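Long-range contact in branched-chain-amino-acid aminotransferase (Pseudomonas sp. UW4, PDB 6JIF), which catalyses the reversible transfer of amino groups between branched-chain amino acids and 2-oxoglutarate, using pyridoxal phosphate as cofactor: residues B[73-81]-B[99-110]. Sequence-based numbering, arbitrary orientation.
Sequences YGQQCFEGM and NALRMQRSCARL. With PLP (pyridoxal-5'-phosphate), chain D.
Strand 76-78 and helix 99-109 form a buried strand-on-helix contact, nearly antiparallel (170°, axes 8.4 Å apart), with Glu79 and Arg102 joined in a salt bridge beside the cofactor phosphate. Arg102 meets the carboxylate side-on, NE to OE2 at 2.8 Å and nearly straight (176°), NH2 to OE1 at 2.7 Å, each oxygen using its syn lone pair. Arg102 bends at chi3 (62°), and its guanidinium lies nearly coplanar with the carboxylate, while NH1 reaches O2P of PLP at 2.7 Å and also bonds Pro265 O. On its anti side, tilted out of the carboxylate plane, Glu79 OE1 accepts a second bond, from Asn99 ND2 (2.7 Å), whose amide is turned steeply to the carboxylate. In this class IV aminotransferase, of PLP fold type IV, the helix packs against the antiparallel sheet containing strand 76-85, consistent with Glu79 acting as a second-shell residue that holds the phosphate-binding Arg102 in place. Replacing Glu79 by an alanine is likely to strip NE and NH2 of their carboxylate partner and free the guanidinium to turn beside the phosphate. One water bridges Glu79 OE2, Phe78 O and Ser106 OG; another links Gly80 O to PLP O3P. Farther along, Cys77 SG touches Met103 CG (3.7 Å) and Cys107 SG (3.8 Å) on its helix-facing side. Where the helix ends, Gln75, extended beyond CG, sends NE2 to Leu110 O (2.7 Å), and its OE1 bonds Thr69.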
# COMPACT_ATOMS: atom_id res chain seq x y z
N TYR B 73 -1.77 5.33 5.79
CA TYR B 73 -0.53 5.45 5.03
C TYR B 73 0.12 4.09 4.79
O TYR B 73 1.34 4.01 4.57
CB TYR B 73 0.43 6.40 5.77
CG TYR B 73 -0.18 7.74 6.02
CD1 TYR B 73 -0.48 8.62 4.97
CD2 TYR B 73 -0.44 8.16 7.32
CE1 TYR B 73 -1.00 9.87 5.23
CE2 TYR B 73 -1.02 9.41 7.58
CZ TYR B 73 -1.26 10.26 6.56
OH TYR B 73 -1.80 11.50 6.81
N GLY B 74 -0.69 3.02 4.80
CA GLY B 74 -0.14 1.75 4.36
C GLY B 74 0.94 1.18 5.24
O GLY B 74 1.70 0.35 4.76
N GLN B 75 1.03 1.59 6.52
CA GLN B 75 2.18 1.15 7.33
C GLN B 75 1.83 -0.21 7.95
O GLN B 75 1.35 -0.29 9.09
CB GLN B 75 2.55 2.18 8.39
CG GLN B 75 3.91 1.91 8.83
CD GLN B 75 4.42 2.90 9.86
OE1 GLN B 75 3.65 3.53 10.59
NE2 GLN B 75 5.73 3.03 9.92
N GLN B 76 2.10 -1.26 7.20
CA GLN B 76 1.63 -2.61 7.52
C GLN B 76 2.50 -3.60 6.78
O GLN B 76 2.92 -3.34 5.63
CB GLN B 76 0.16 -2.82 7.07
CG GLN B 76 -0.06 -2.63 5.60
CD GLN B 76 -1.53 -2.60 5.26
OE1 GLN B 76 -2.03 -3.44 4.51
NE2 GLN B 76 -2.26 -1.66 5.82
N CYS B 77 2.71 -4.75 7.40
CA CYS B 77 3.40 -5.87 6.74
C CYS B 77 2.91 -7.18 7.34
O CYS B 77 2.37 -7.21 8.46
CB CYS B 77 4.92 -5.77 6.85
SG CYS B 77 5.61 -6.09 8.50
N PHE B 78 3.07 -8.26 6.57
CA PHE B 78 2.65 -9.54 7.14
C PHE B 78 3.54 -10.69 6.67
O PHE B 78 4.37 -10.57 5.78
CB PHE B 78 1.16 -9.81 6.82
CG PHE B 78 0.87 -10.20 5.38
CD1 PHE B 78 0.96 -11.51 4.93
CD2 PHE B 78 0.52 -9.22 4.47
CE1 PHE B 78 0.64 -11.83 3.61
CE2 PHE B 78 0.18 -9.56 3.13
CZ PHE B 78 0.28 -10.81 2.71
N GLU B 79 3.35 -11.84 7.33
CA GLU B 79 4.04 -13.07 6.99
C GLU B 79 3.02 -14.21 6.86
O GLU B 79 1.85 -14.08 7.23
CB GLU B 79 5.10 -13.44 8.05
CG GLU B 79 6.48 -12.71 7.83
CD GLU B 79 7.09 -13.04 6.47
OE1 GLU B 79 6.82 -14.18 5.97
OE2 GLU B 79 7.72 -12.15 5.87
N GLY B 80 3.50 -15.35 6.40
CA GLY B 80 2.63 -16.53 6.28
C GLY B 80 3.48 -17.78 6.42
O GLY B 80 4.51 -17.91 5.74
N MET B 81 3.10 -18.69 7.31
CA MET B 81 3.85 -19.94 7.48
C MET B 81 2.88 -21.05 7.90
O MET B 81 1.77 -20.78 8.35
CB MET B 81 4.97 -19.81 8.52
CG MET B 81 4.36 -19.73 9.92
SD MET B 81 5.48 -19.11 11.12
CE MET B 81 5.56 -17.47 10.43
N ASN B 99 10.68 -16.51 7.92
CA ASN B 99 9.65 -15.50 8.05
C ASN B 99 10.12 -14.36 8.93
O ASN B 99 9.86 -13.20 8.63
CB ASN B 99 8.40 -16.11 8.66
CG ASN B 99 7.84 -17.16 7.76
OD1 ASN B 99 8.16 -18.33 7.92
ND2 ASN B 99 7.09 -16.75 6.75
N ALA B 100 10.77 -14.70 10.05
CA ALA B 100 11.27 -13.65 10.94
C ALA B 100 12.23 -12.72 10.21
O ALA B 100 12.12 -11.50 10.33
CB ALA B 100 11.97 -14.23 12.16
N LEU B 101 13.16 -13.29 9.44
CA LEU B 101 14.13 -12.46 8.72
C LEU B 101 13.43 -11.55 7.72
O LEU B 101 13.71 -10.34 7.62
CB LEU B 101 15.17 -13.35 8.01
CG LEU B 101 16.15 -14.07 8.96
CD1 LEU B 101 16.86 -15.33 8.35
CD2 LEU B 101 17.22 -13.10 9.54
N ARG B 102 12.50 -12.12 6.96
CA ARG B 102 11.83 -11.30 5.96
C ARG B 102 11.00 -10.22 6.61
O ARG B 102 10.92 -9.10 6.10
CB ARG B 102 10.95 -12.15 5.03
CG ARG B 102 10.41 -11.29 3.87
CD ARG B 102 9.80 -12.25 2.77
NE ARG B 102 8.67 -13.00 3.35
CZ ARG B 102 8.11 -14.07 2.78
NH1 ARG B 102 8.60 -14.51 1.65
NH2 ARG B 102 7.05 -14.67 3.35
N MET B 103 10.35 -10.52 7.73
CA MET B 103 9.55 -9.48 8.33
C MET B 103 10.44 -8.39 8.90
O MET B 103 10.03 -7.23 8.93
CB MET B 103 8.62 -10.06 9.40
CG MET B 103 7.35 -9.20 9.57
SD MET B 103 6.16 -9.83 10.79
CE MET B 103 7.13 -9.39 12.25
N GLN B 104 11.62 -8.74 9.40
CA GLN B 104 12.55 -7.69 9.82
C GLN B 104 12.85 -6.75 8.66
O GLN B 104 12.87 -5.53 8.83
CB GLN B 104 13.82 -8.32 10.40
CG GLN B 104 13.56 -9.09 11.71
CD GLN B 104 14.54 -10.19 12.03
OE1 GLN B 104 15.57 -10.39 11.34
NE2 GLN B 104 14.25 -10.92 13.11
N ARG B 105 13.02 -7.31 7.45
CA ARG B 105 13.31 -6.43 6.34
C ARG B 105 12.07 -5.61 5.94
O ARG B 105 12.20 -4.44 5.59
CB ARG B 105 13.87 -7.25 5.17
CG ARG B 105 15.01 -8.20 5.62
CD ARG B 105 15.80 -8.75 4.44
NE ARG B 105 14.91 -9.39 3.46
CZ ARG B 105 14.65 -10.70 3.46
NH1 ARG B 105 15.23 -11.50 4.36
NH2 ARG B 105 13.81 -11.23 2.58
N SER B 106 10.85 -6.21 5.98
CA SER B 106 9.66 -5.42 5.61
C SER B 106 9.40 -4.28 6.62
O SER B 106 9.09 -3.13 6.27
CB SER B 106 8.42 -6.32 5.54
OG SER B 106 8.66 -7.43 4.66
N CYS B 107 9.57 -4.60 7.91
CA CYS B 107 9.46 -3.59 8.95
C CYS B 107 10.46 -2.48 8.69
O CYS B 107 10.11 -1.30 8.75
CB CYS B 107 9.74 -4.22 10.33
SG CYS B 107 8.31 -5.12 10.99
N ALA B 108 11.71 -2.83 8.37
CA ALA B 108 12.71 -1.77 8.20
C ALA B 108 12.36 -0.89 7.03
O ALA B 108 12.51 0.33 7.11
CB ALA B 108 14.10 -2.35 8.00
N ARG B 109 11.84 -1.49 5.96
CA ARG B 109 11.52 -0.70 4.78
C ARG B 109 10.41 0.30 5.07
O ARG B 109 10.34 1.36 4.42
CB ARG B 109 11.15 -1.66 3.65
CG ARG B 109 10.75 -1.03 2.31
CD ARG B 109 11.74 0.05 1.85
NE ARG B 109 11.81 0.27 0.41
CZ ARG B 109 11.17 1.24 -0.22
NH1 ARG B 109 10.37 2.08 0.45
NH2 ARG B 109 11.36 1.38 -1.53
N LEU B 110 9.50 -0.03 5.99
CA LEU B 110 8.40 0.88 6.33
C LEU B 110 8.65 1.68 7.63
O LEU B 110 7.72 2.29 8.18
CB LEU B 110 7.08 0.08 6.46
CG LEU B 110 6.64 -0.62 5.17
CD1 LEU B 110 5.24 -1.17 5.32
CD2 LEU B 110 6.77 0.30 3.88
N1 PLP D . 5.32 -13.53 -4.52
C2 PLP D . 4.62 -12.53 -3.91
C2A PLP D . 4.35 -11.31 -4.73
C3 PLP D . 4.24 -12.64 -2.57
O3 PLP D . 3.59 -11.59 -1.97
C4 PLP D . 4.54 -13.82 -1.85
C4A PLP D . 4.33 -13.90 -0.35
C5 PLP D . 5.24 -14.83 -2.54
C6 PLP D . 5.62 -14.65 -3.83
C5A PLP D . 5.57 -16.17 -1.96
O4P PLP D . 6.27 -16.05 -0.78
P PLP D . 6.34 -17.30 0.20
O1P PLP D . 6.86 -18.51 -0.54
O2P PLP D . 7.35 -16.83 1.25
O3P PLP D . 4.96 -17.64 0.78
O HOH W 1 7.08 -9.42 5.90
O HOH W 2 4.39 -16.45 3.36